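Metal transporter CNNM3 (Homo sapiens, PDB 6DFD) belongs to an integral membrane family linked to magnesium efflux, probably transporting magnesium itself, and carries a cyclic nucleotide-binding homology domain that mediates dimerization. Local coordinates at residues 43-48 with 188-193; 54-59 with 135-140; 71-76 with 200-205; 85-90 with 99-104. The protein carries 6 engineered substitutions. One frame throughout, in Å; residues are numbered along the deposited sequence.

Contact 1: residues 43-48 with 188-193; sequences VTISPQ and DLQLIK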
# COMPACT_ATOMS: atom_id res chain seq x y z
N VAL A 43 -9.15 -25.42 5.75
CA VAL A 43 -8.42 -26.00 4.62
C VAL A 43 -6.95 -26.14 4.98
O VAL A 43 -6.36 -25.25 5.61
CB VAL A 43 -8.60 -25.13 3.36
CG1 VAL A 43 -7.94 -23.76 3.53
CG2 VAL A 43 -8.06 -25.86 2.13
N THR A 44 -6.36 -27.27 4.59
CA THR A 44 -4.93 -27.48 4.75
C THR A 44 -4.19 -26.68 3.68
O THR A 44 -4.41 -26.88 2.48
CB THR A 44 -4.59 -28.96 4.64
OG1 THR A 44 -5.51 -29.73 5.43
CG2 THR A 44 -3.16 -29.22 5.13
N ILE A 45 -3.34 -25.75 4.12
CA ILE A 45 -2.51 -24.98 3.21
C ILE A 45 -1.40 -25.87 2.66
O ILE A 45 -0.81 -26.68 3.38
CB ILE A 45 -1.92 -23.75 3.93
CG1 ILE A 45 -3.03 -22.91 4.56
CG2 ILE A 45 -1.07 -22.92 2.97
CD1 ILE A 45 -4.14 -22.50 3.59
N SER A 46 -1.09 -25.69 1.38
CA SER A 46 -0.05 -26.48 0.75
C SER A 46 1.26 -26.35 1.53
O SER A 46 1.67 -25.23 1.87
CB SER A 46 0.15 -25.99 -0.69
OG SER A 46 1.46 -26.21 -1.14
N PRO A 47 1.95 -27.46 1.84
CA PRO A 47 3.22 -27.36 2.59
C PRO A 47 4.29 -26.56 1.86
O PRO A 47 5.10 -25.88 2.51
CB PRO A 47 3.65 -28.82 2.77
CG PRO A 47 2.44 -29.65 2.49
CD PRO A 47 1.59 -28.87 1.55
N GLN A 48 4.34 -26.64 0.53
CA GLN A 48 5.32 -25.88 -0.22
C GLN A 48 5.01 -24.39 -0.20
O GLN A 48 5.93 -23.56 -0.24
CB GLN A 48 5.39 -26.40 -1.66
CG GLN A 48 5.70 -27.89 -1.81
CD GLN A 48 4.51 -28.82 -1.52
OE1 GLN A 48 3.35 -28.38 -1.39
NE2 GLN A 48 4.79 -30.12 -1.42
N ASP A 188 -12.32 -12.73 -1.04
CA ASP A 188 -11.92 -13.73 -0.05
C ASP A 188 -10.42 -13.63 0.16
O ASP A 188 -9.66 -13.45 -0.80
CB ASP A 188 -12.26 -15.14 -0.51
CG ASP A 188 -13.74 -15.42 -0.56
OD1 ASP A 188 -14.54 -14.69 0.07
OD2 ASP A 188 -14.09 -16.41 -1.23
N LEU A 189 -9.99 -13.73 1.41
CA LEU A 189 -8.57 -13.69 1.74
C LEU A 189 -8.14 -14.99 2.39
O LEU A 189 -8.86 -15.54 3.23
CB LEU A 189 -8.21 -12.54 2.69
CG LEU A 189 -8.63 -11.12 2.32
CD1 LEU A 189 -8.15 -10.15 3.40
CD2 LEU A 189 -8.09 -10.73 0.96
N GLN A 190 -6.94 -15.45 2.03
CA GLN A 190 -6.23 -16.46 2.80
C GLN A 190 -4.99 -15.79 3.38
O GLN A 190 -4.20 -15.20 2.64
CB GLN A 190 -5.85 -17.67 1.95
CG GLN A 190 -5.37 -18.87 2.76
CD GLN A 190 -6.46 -19.46 3.64
OE1 GLN A 190 -7.62 -19.55 3.24
NE2 GLN A 190 -6.10 -19.86 4.85
N LEU A 191 -4.83 -15.91 4.71
CA LEU A 191 -3.95 -15.06 5.50
C LEU A 191 -3.06 -15.88 6.41
O LEU A 191 -3.46 -16.92 6.94
CB LEU A 191 -4.76 -14.11 6.41
CG LEU A 191 -5.75 -13.14 5.77
CD1 LEU A 191 -6.39 -12.32 6.85
CD2 LEU A 191 -5.06 -12.25 4.75
N ILE A 192 -1.86 -15.35 6.63
CA ILE A 192 -1.01 -15.68 7.78
C ILE A 192 -1.22 -14.58 8.81
O ILE A 192 -1.05 -13.39 8.50
CB ILE A 192 0.47 -15.77 7.36
CG1 ILE A 192 0.67 -16.96 6.42
CG2 ILE A 192 1.39 -15.86 8.58
CD1 ILE A 192 0.32 -18.33 7.04
N LYS A 193 -1.60 -14.95 10.03
CA LYS A 193 -1.81 -14.01 11.12
C LYS A 193 -0.96 -14.42 12.31
O LYS A 193 -1.15 -15.50 12.88
CB LYS A 193 -3.28 -13.97 11.55
CG LYS A 193 -3.58 -12.93 12.61
CD LYS A 193 -4.98 -13.12 13.19
CE LYS A 193 -5.54 -11.84 13.80
NZ LYS A 193 -6.94 -12.00 14.30

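Contact 2: residues 54-59 with 135-140; sequences QRFLSR and FTYYGV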
# COMPACT_ATOMS: atom_id res chain seq x y z
N GLN A 54 7.70 -19.00 4.58
CA GLN A 54 8.78 -18.91 5.56
C GLN A 54 10.03 -18.31 4.94
O GLN A 54 10.61 -17.36 5.49
CB GLN A 54 9.08 -20.29 6.15
CG GLN A 54 10.24 -20.29 7.13
CD GLN A 54 11.52 -20.65 6.45
OE1 GLN A 54 11.66 -21.76 5.93
NE2 GLN A 54 12.46 -19.71 6.41
N ARG A 55 10.47 -18.83 3.78
CA ARG A 55 11.67 -18.27 3.15
C ARG A 55 11.49 -16.78 2.87
O ARG A 55 12.41 -15.98 3.07
CB ARG A 55 11.98 -18.98 1.83
CG ARG A 55 12.11 -20.48 1.88
CD ARG A 55 13.16 -20.92 2.84
NE ARG A 55 13.57 -22.30 2.59
CZ ARG A 55 14.16 -23.07 3.49
NH1 ARG A 55 14.40 -22.60 4.70
NH2 ARG A 55 14.51 -24.31 3.17
N PHE A 56 10.31 -16.41 2.37
CA PHE A 56 10.05 -15.01 2.07
C PHE A 56 10.19 -14.15 3.31
O PHE A 56 10.89 -13.13 3.29
CB PHE A 56 8.64 -14.88 1.49
CG PHE A 56 8.23 -13.46 1.22
CD1 PHE A 56 8.66 -12.81 0.08
CD2 PHE A 56 7.40 -12.78 2.09
CE1 PHE A 56 8.26 -11.50 -0.18
CE2 PHE A 56 7.00 -11.47 1.83
CZ PHE A 56 7.43 -10.84 0.69
N LEU A 57 9.51 -14.52 4.39
CA LEU A 57 9.56 -13.71 5.60
C LEU A 57 10.98 -13.64 6.14
O LEU A 57 11.45 -12.56 6.52
CB LEU A 57 8.62 -14.27 6.65
CG LEU A 57 7.12 -14.15 6.36
CD1 LEU A 57 6.36 -14.83 7.47
CD2 LEU A 57 6.72 -12.68 6.24
N SER A 58 11.68 -14.78 6.19
CA SER A 58 13.04 -14.78 6.71
C SER A 58 13.95 -13.87 5.92
O SER A 58 14.89 -13.28 6.47
CB SER A 58 13.61 -16.21 6.71
OG SER A 58 12.84 -17.07 7.53
N ARG A 59 13.70 -13.73 4.61
CA ARG A 59 14.57 -12.87 3.80
C ARG A 59 14.14 -11.41 3.86
O ARG A 59 15.00 -10.52 3.87
CB ARG A 59 14.57 -13.33 2.35
CG ARG A 59 15.30 -12.39 1.40
CD ARG A 59 16.79 -12.58 1.48
NE ARG A 59 17.17 -13.59 0.51
CZ ARG A 59 17.60 -13.34 -0.72
NH1 ARG A 59 17.77 -12.09 -1.14
NH2 ARG A 59 17.87 -14.34 -1.52
N PHE A 135 1.07 -11.59 -0.82
CA PHE A 135 2.40 -11.48 -0.22
C PHE A 135 2.74 -10.04 0.16
O PHE A 135 3.89 -9.74 0.51
CB PHE A 135 3.47 -12.13 -1.10
CG PHE A 135 3.59 -13.62 -0.84
CD1 PHE A 135 2.65 -14.50 -1.33
CD2 PHE A 135 4.58 -14.11 -0.01
CE1 PHE A 135 2.72 -15.86 -1.04
CE2 PHE A 135 4.66 -15.47 0.28
CZ PHE A 135 3.73 -16.34 -0.24
N THR A 136 1.74 -9.15 0.19
CA THR A 136 1.89 -7.93 0.95
C THR A 136 1.62 -8.24 2.42
O THR A 136 0.96 -9.22 2.75
CB THR A 136 0.94 -6.84 0.43
OG1 THR A 136 -0.42 -7.27 0.53
CG2 THR A 136 1.28 -6.51 -1.02
N TYR A 137 2.20 -7.43 3.31
CA TYR A 137 2.09 -7.72 4.73
C TYR A 137 1.99 -6.42 5.53
O TYR A 137 2.34 -5.34 5.05
CB TYR A 137 3.27 -8.55 5.23
CG TYR A 137 4.60 -7.90 4.95
CD1 TYR A 137 5.13 -6.97 5.83
CD2 TYR A 137 5.32 -8.22 3.81
CE1 TYR A 137 6.37 -6.38 5.58
CE2 TYR A 137 6.55 -7.63 3.55
CZ TYR A 137 7.06 -6.71 4.44
OH TYR A 137 8.27 -6.12 4.19
N TYR A 138 1.51 -6.56 6.76
CA TYR A 138 1.06 -5.45 7.58
C TYR A 138 1.31 -5.79 9.04
O TYR A 138 1.41 -6.96 9.41
CB TYR A 138 -0.45 -5.16 7.38
CG TYR A 138 -0.80 -5.11 5.92
CD1 TYR A 138 -0.73 -3.92 5.22
CD2 TYR A 138 -1.11 -6.27 5.23
CE1 TYR A 138 -0.99 -3.88 3.86
CE2 TYR A 138 -1.37 -6.24 3.87
CZ TYR A 138 -1.30 -5.04 3.19
OH TYR A 138 -1.55 -4.99 1.83
N GLY A 139 1.39 -4.75 9.86
CA GLY A 139 1.38 -4.92 11.30
C GLY A 139 2.69 -5.37 11.90
O GLY A 139 2.69 -5.92 13.00
N VAL A 140 3.82 -5.16 11.21
CA VAL A 140 5.12 -5.52 11.78
C VAL A 140 5.33 -4.83 13.12
O VAL A 140 5.87 -5.41 14.06
CB VAL A 140 6.25 -5.18 10.78
CG1 VAL A 140 7.61 -5.26 11.45
CG2 VAL A 140 6.19 -6.13 9.59

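Contact 3: residues 71-76 with 200-205; sequences EKVLLH and LNALMA. Engineered in segment 200-205: Met204 (natural residue Leu).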
# COMPACT_ATOMS: atom_id res chain seq x y z
N GLU A 71 14.76 -20.31 11.06
CA GLU A 71 13.86 -20.65 9.96
C GLU A 71 13.00 -21.85 10.31
O GLU A 71 11.83 -21.92 9.93
CB GLU A 71 14.69 -20.93 8.70
CG GLU A 71 15.39 -19.70 8.18
CD GLU A 71 15.92 -19.89 6.78
OE1 GLU A 71 17.15 -19.99 6.61
OE2 GLU A 71 15.11 -19.96 5.83
N LYS A 72 13.55 -22.79 11.08
CA LYS A 72 12.79 -23.96 11.48
C LYS A 72 11.64 -23.58 12.41
O LYS A 72 10.52 -24.08 12.27
CB LYS A 72 13.72 -24.97 12.16
CG LYS A 72 13.07 -26.24 12.67
CD LYS A 72 13.95 -26.90 13.72
CE LYS A 72 13.74 -28.41 13.77
NZ LYS A 72 12.31 -28.79 13.89
N VAL A 73 11.92 -22.71 13.38
CA VAL A 73 10.88 -22.28 14.32
C VAL A 73 9.81 -21.49 13.58
O VAL A 73 8.61 -21.66 13.82
CB VAL A 73 11.51 -21.45 15.45
CG1 VAL A 73 10.44 -20.77 16.30
CG2 VAL A 73 12.38 -22.33 16.32
N LEU A 74 10.23 -20.63 12.65
CA LEU A 74 9.25 -19.87 11.88
C LEU A 74 8.36 -20.79 11.07
O LEU A 74 7.13 -20.60 11.02
CB LEU A 74 9.96 -18.87 10.97
CG LEU A 74 9.00 -18.02 10.11
CD1 LEU A 74 7.98 -17.28 10.97
CD2 LEU A 74 9.82 -17.03 9.29
N LEU A 75 8.94 -21.78 10.40
CA LEU A 75 8.11 -22.68 9.61
C LEU A 75 7.12 -23.40 10.51
O LEU A 75 5.92 -23.49 10.19
CB LEU A 75 8.98 -23.68 8.84
CG LEU A 75 8.20 -24.64 7.93
CD1 LEU A 75 7.44 -23.89 6.85
CD2 LEU A 75 9.15 -25.65 7.31
N HIS A 76 7.58 -23.89 11.66
CA HIS A 76 6.68 -24.53 12.61
C HIS A 76 5.55 -23.59 13.03
O HIS A 76 4.40 -24.02 13.17
CB HIS A 76 7.48 -25.00 13.82
CG HIS A 76 6.67 -25.73 14.84
ND1 HIS A 76 6.53 -25.29 16.14
CD2 HIS A 76 5.95 -26.88 14.76
CE1 HIS A 76 5.77 -26.14 16.81
NE2 HIS A 76 5.41 -27.11 16.00
N LEU A 200 6.44 -13.55 20.24
CA LEU A 200 7.36 -13.58 21.37
C LEU A 200 7.55 -15.01 21.89
O LEU A 200 8.67 -15.39 22.28
CB LEU A 200 6.84 -12.67 22.49
CG LEU A 200 6.65 -11.20 22.10
CD1 LEU A 200 6.01 -10.43 23.24
CD2 LEU A 200 7.96 -10.56 21.69
N ASN A 201 6.48 -15.80 21.90
CA ASN A 201 6.62 -17.21 22.26
C ASN A 201 7.58 -17.91 21.31
O ASN A 201 8.40 -18.73 21.74
CB ASN A 201 5.26 -17.90 22.26
CG ASN A 201 4.42 -17.54 23.46
OD1 ASN A 201 4.94 -17.31 24.55
ND2 ASN A 201 3.10 -17.48 23.27
N ALA A 202 7.48 -17.61 20.02
CA ALA A 202 8.39 -18.19 19.04
C ALA A 202 9.82 -17.73 19.27
O ALA A 202 10.76 -18.52 19.11
CB ALA A 202 7.93 -17.86 17.62
N LEU A 203 10.02 -16.47 19.65
CA LEU A 203 11.37 -16.02 19.96
C LEU A 203 11.94 -16.80 21.13
O LEU A 203 13.13 -17.12 21.15
CB LEU A 203 11.39 -14.52 20.29
CG LEU A 203 11.16 -13.52 19.16
CD1 LEU A 203 11.39 -12.13 19.71
CD2 LEU A 203 12.06 -13.78 17.97
N MSE A 204 11.11 -17.11 22.12
CA MSE A 204 11.59 -17.90 23.25
C MSE A 204 11.86 -19.35 22.81
O MSE A 204 12.80 -20.00 23.29
CB MSE A 204 10.60 -17.85 24.41
CG MSE A 204 10.37 -16.44 24.97
SE MSE A 204 11.92 -15.68 25.88
CE MSE A 204 12.74 -14.67 24.42
N ALA A 205 11.05 -19.85 21.86
CA ALA A 205 11.28 -21.20 21.34
C ALA A 205 12.60 -21.29 20.59
O ALA A 205 13.31 -22.30 20.69
CB ALA A 205 10.12 -21.62 20.43

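Contact 4: residues 85-90 with 99-104; sequences QEVRFD and HYLYQR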
# COMPACT_ATOMS: atom_id res chain seq x y z
N GLN A 85 -5.56 -18.20 8.64
CA GLN A 85 -6.89 -17.63 8.80
C GLN A 85 -7.43 -17.24 7.44
O GLN A 85 -6.72 -17.20 6.44
CB GLN A 85 -6.87 -16.40 9.72
CG GLN A 85 -6.30 -16.66 11.12
CD GLN A 85 -7.31 -17.23 12.10
OE1 GLN A 85 -8.45 -17.53 11.74
NE2 GLN A 85 -6.90 -17.36 13.35
N GLU A 86 -8.73 -16.96 7.39
CA GLU A 86 -9.36 -16.53 6.17
C GLU A 86 -10.26 -15.34 6.46
O GLU A 86 -10.65 -15.09 7.60
CB GLU A 86 -10.19 -17.66 5.53
CG GLU A 86 -11.35 -18.11 6.41
CD GLU A 86 -12.30 -19.06 5.69
OE1 GLU A 86 -12.23 -19.15 4.44
OE2 GLU A 86 -13.10 -19.73 6.37
N VAL A 87 -10.58 -14.62 5.40
CA VAL A 87 -11.70 -13.70 5.40
C VAL A 87 -12.64 -14.20 4.33
O VAL A 87 -12.24 -14.37 3.17
CB VAL A 87 -11.26 -12.25 5.14
CG1 VAL A 87 -12.47 -11.34 4.92
CG2 VAL A 87 -10.43 -11.73 6.31
N ARG A 88 -13.87 -14.50 4.73
CA ARG A 88 -14.94 -14.84 3.80
C ARG A 88 -15.58 -13.53 3.36
O ARG A 88 -16.18 -12.82 4.17
CB ARG A 88 -15.95 -15.76 4.47
CG ARG A 88 -15.34 -17.04 4.97
CD ARG A 88 -16.40 -18.09 5.13
NE ARG A 88 -17.02 -18.40 3.84
CZ ARG A 88 -18.13 -19.12 3.70
NH1 ARG A 88 -18.75 -19.59 4.77
NH2 ARG A 88 -18.62 -19.35 2.49
N PHE A 89 -15.42 -13.20 2.09
CA PHE A 89 -15.85 -11.90 1.61
C PHE A 89 -17.35 -11.93 1.29
O PHE A 89 -17.82 -12.80 0.55
CB PHE A 89 -15.04 -11.50 0.38
CG PHE A 89 -15.33 -10.13 -0.10
CD1 PHE A 89 -14.87 -9.04 0.60
CD2 PHE A 89 -16.09 -9.92 -1.23
CE1 PHE A 89 -15.15 -7.75 0.18
CE2 PHE A 89 -16.37 -8.64 -1.66
CZ PHE A 89 -15.90 -7.56 -0.96
N ASP A 90 -18.09 -11.00 1.88
CA ASP A 90 -19.54 -10.90 1.71
C ASP A 90 -19.80 -9.83 0.66
O ASP A 90 -19.80 -8.63 0.95
CB ASP A 90 -20.22 -10.56 3.03
CG ASP A 90 -21.73 -10.48 2.92
OD1 ASP A 90 -22.26 -10.53 1.79
OD2 ASP A 90 -22.38 -10.34 3.98
N HIS A 99 -14.45 -7.69 7.26
CA HIS A 99 -13.57 -7.42 6.14
C HIS A 99 -12.35 -6.58 6.52
O HIS A 99 -11.39 -6.52 5.74
CB HIS A 99 -14.33 -6.69 5.03
CG HIS A 99 -15.39 -7.52 4.39
ND1 HIS A 99 -16.30 -7.00 3.50
CD2 HIS A 99 -15.68 -8.84 4.50
CE1 HIS A 99 -17.12 -7.96 3.10
NE2 HIS A 99 -16.75 -9.09 3.69
N TYR A 100 -12.37 -5.94 7.68
CA TYR A 100 -11.29 -5.04 8.06
C TYR A 100 -10.22 -5.81 8.82
O TYR A 100 -10.50 -6.42 9.85
CB TYR A 100 -11.81 -3.88 8.91
CG TYR A 100 -12.62 -2.91 8.09
CD1 TYR A 100 -13.96 -3.15 7.84
CD2 TYR A 100 -12.03 -1.78 7.53
CE1 TYR A 100 -14.71 -2.27 7.08
CE2 TYR A 100 -12.78 -0.90 6.76
CZ TYR A 100 -14.11 -1.16 6.54
OH TYR A 100 -14.87 -0.29 5.78
N LEU A 101 -8.99 -5.75 8.31
CA LEU A 101 -7.84 -6.32 8.99
C LEU A 101 -7.18 -5.32 9.93
O LEU A 101 -6.68 -5.70 10.99
CB LEU A 101 -6.82 -6.81 7.95
CG LEU A 101 -7.32 -7.78 6.88
CD1 LEU A 101 -6.16 -8.21 5.99
CD2 LEU A 101 -7.99 -8.99 7.52
N TYR A 102 -7.17 -4.05 9.54
CA TYR A 102 -6.63 -2.98 10.36
C TYR A 102 -7.52 -1.75 10.20
O TYR A 102 -8.11 -1.53 9.14
CB TYR A 102 -5.20 -2.62 9.95
CG TYR A 102 -4.25 -3.76 10.15
CD1 TYR A 102 -3.59 -3.93 11.36
CD2 TYR A 102 -4.02 -4.68 9.14
CE1 TYR A 102 -2.71 -4.99 11.55
CE2 TYR A 102 -3.14 -5.74 9.31
CZ TYR A 102 -2.49 -5.88 10.53
OH TYR A 102 -1.62 -6.93 10.73
N GLN A 103 -7.61 -0.96 11.27
CA GLN A 103 -8.37 0.27 11.23
C GLN A 103 -7.56 1.37 11.89
O GLN A 103 -7.06 1.18 13.01
CB GLN A 103 -9.72 0.09 11.92
CG GLN A 103 -10.57 -0.97 11.26
CD GLN A 103 -11.81 -1.30 12.05
OE1 GLN A 103 -11.93 -2.39 12.62
NE2 GLN A 103 -12.74 -0.36 12.10
N ARG A 104 -7.42 2.50 11.19
CA ARG A 104 -6.71 3.65 11.71
C ARG A 104 -7.02 3.86 13.19
O ARG A 104 -8.18 3.80 13.61
CB ARG A 104 -7.09 4.92 10.95
CG ARG A 104 -6.41 5.12 9.62
CD ARG A 104 -6.61 6.56 9.17
NE ARG A 104 -5.42 7.37 9.40
CZ ARG A 104 -4.47 7.60 8.49
NH1 ARG A 104 -4.57 7.11 7.26
NH2 ARG A 104 -3.43 8.35 8.82

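Contact 1: residues 43-48 with 188-193
Gln190, on strand 189-195, an inner strand of the beta-barrel of the cyclic nucleotide-binding homology domain, between strands 84-87 and 110-114, takes the methyl ends of Ile45 and Val43 against its amide. The two aliphatic residues belong to the extended lead-in to helix 47-60, so a small contact of methyl groups on an amide face joins the N-terminal end of the modelled chain to the barrel. Ile45 reaches in from the opposite direction to Gln190: its CD1 lies 3.5 Å from Gln190 NE2 and 3.9 Å from Gln190 CG, over one face of the amide, and offers it no polar partner. With CG anti to the backbone N (chi1 -168°) and the chain bent at chi2, Gln190 turns its amide across the end of the isoleucine. Val43 adds the outer margin of the contact, its CG1 4.2 Å from Gln190 OE1 and over the same face as Ile45 CD1. Only about 100 Å² is buried in all, and the contact is a surface one. Ile45 also packs on Asn84 and Leu50, while Glu86 of the neighbouring strand touches Gln190. Directly after Ile45 the helix begins: Ser46 is its N-cap, bonding weakly to Leu49 N, and Ser46 OG also donates a 2.9 Å hydrogen bond to Gln48 OE1.

Contact 2: residues 54-59 with 135-140
Phe135 turns the edge of its ring onto a face of Phe56, a T-shaped pair with centroids 5.3 Å apart and planes at 89°. Its CD2 does the touching, 3.8 Å from Phe56 CD2 and displaced toward the rim of the ring it meets. The backbone here has a positive phi (74°), and the carbonyl of the same residue also faces the helix, Phe135 O lying 3.7 Å from Phe56 CZ. Thr136 then points the other way and receives a hydrogen bond from Tyr138 OH at its OG1, 2.9 Å long. Tyr137 swings back to the helix: a chi1 of 57° sets its ring between the backbone N and the carbonyl carbon, and CD2 comes within 4.2 Å of Phe56 CE2, near the plane of the phenylalanine ring. Phe56 is therefore met over a face by one aromatic and at an edge by another, and replacing it with an alanine would probably leave Phe135 without its ring partner and open a gap between helix and strand beside Tyr137. Beyond Tyr137, Tyr138 and Val140 pack on Leu128 and Glu126 of the second subunit, respectively. In the fold, helix 47-60 lies against the barrel, with Phe56 and Leu57 both touching Leu113 of strand 110-114, the neighbour of strand 137-138; on another flank of the helix, Gln54 and Ser58 pack against helix 71-78.

Contact 3: residues 71-76 with 200-205
A small helix-to-helix packing contact joins Val73, on helix 71-78, to Ala202 and Ala205, on the C-terminal helix 196-207, within the helical part that flanks the beta-barrel of this cyclic nucleotide-binding homology domain. The pairing rests on apolar carbon: one valine methyl meets two alanines set one helical turn apart. Because CG1 stands anti to the backbone N of Val73 (chi1 170°), this branch is the one presented to the other helix. It lies 4.1 Å from Ala202 CB and 4.2 Å from Ala205 CB. The alanines, having no more than a methyl each, let the backbones come close, with the CA atoms of Val73 and Ala202 6.7 Å apart. Of the 107 Å² buried in total, Val73 supplies more than half. Met69, in the loop leading into helix 71-78, also packs on Ala202, whereas Leu74 packs on helix 47-60. The start of helix 71-78 is tied by a hydrogen bond between Ser70 OG and Val73 N. Across the interface the valine also meets backbone: Val73 CG1 sits 3.6 Å from Ala202 O, an oxygen that is hydrogen-bonded to Thr206 OG1.

Contact 4: residues 85-90 with 99-104
The ring of His99 is held by a main-chain bond and a stack at once: Asp90 N donates to its NE2 at 3.0 Å in an almost straight line (177°), while Phe89 covers one of its faces. The site lies where two sheets of the beta-barrel come together, strand 84-87 belonging to one and strand 100-102 to the other. The two rings form an offset stack, centroids 4.5 Å apart and planes at 21°, in which Phe89 CD1 sits 3.5 Å from His99 CE1 and toward the rim of the imidazole. The donor, Asp90 N, lies somewhat out of the imidazole plane, by 18°. At the other nitrogen, ND1 bonds to Arg94 O in the connecting loop, consistent with a neutral ring carrying its proton there and accepting at NE2. Both nitrogens thus fix the rotation of the ring, and an alanine here would probably leave Asp90 N and Arg94 O without their mates and Phe89 without its stacking partner. Asp90 itself sends its carboxylate elsewhere, to Ser92. Just beyond the histidine the chain turns a corner at Leu101, where Leu101 and Tyr102 both face Val183 in a classic beta bulge. Leu101 points its tip into the barrel among Leu189, Leu191 and Ile112, and there its CD2 meets Val87 CG2 at 3.9 Å.

How the contacts relate
From the N terminus, contact 1 opens first, and its return at 188-193 brings the lead-in to helix 47-60 onto the barrel. Contact 2 falls wholly within that span, fastening the later part of the same helix to the strand at 137-138. Contact 3 begins inside both spans but closes beyond them, at 200-205, so it crosses each and joins the second helix to the last one. Contact 4 makes the shortest loop, lying within all three others and linking the two sheets. In space, contacts 2 and 3 are joined by Glu71 of contact 3, which binds Gln54 and Arg55 of contact 2, while contacts 1 and 4 meet through neighbouring strands and the Asp188 to Phe89 bond.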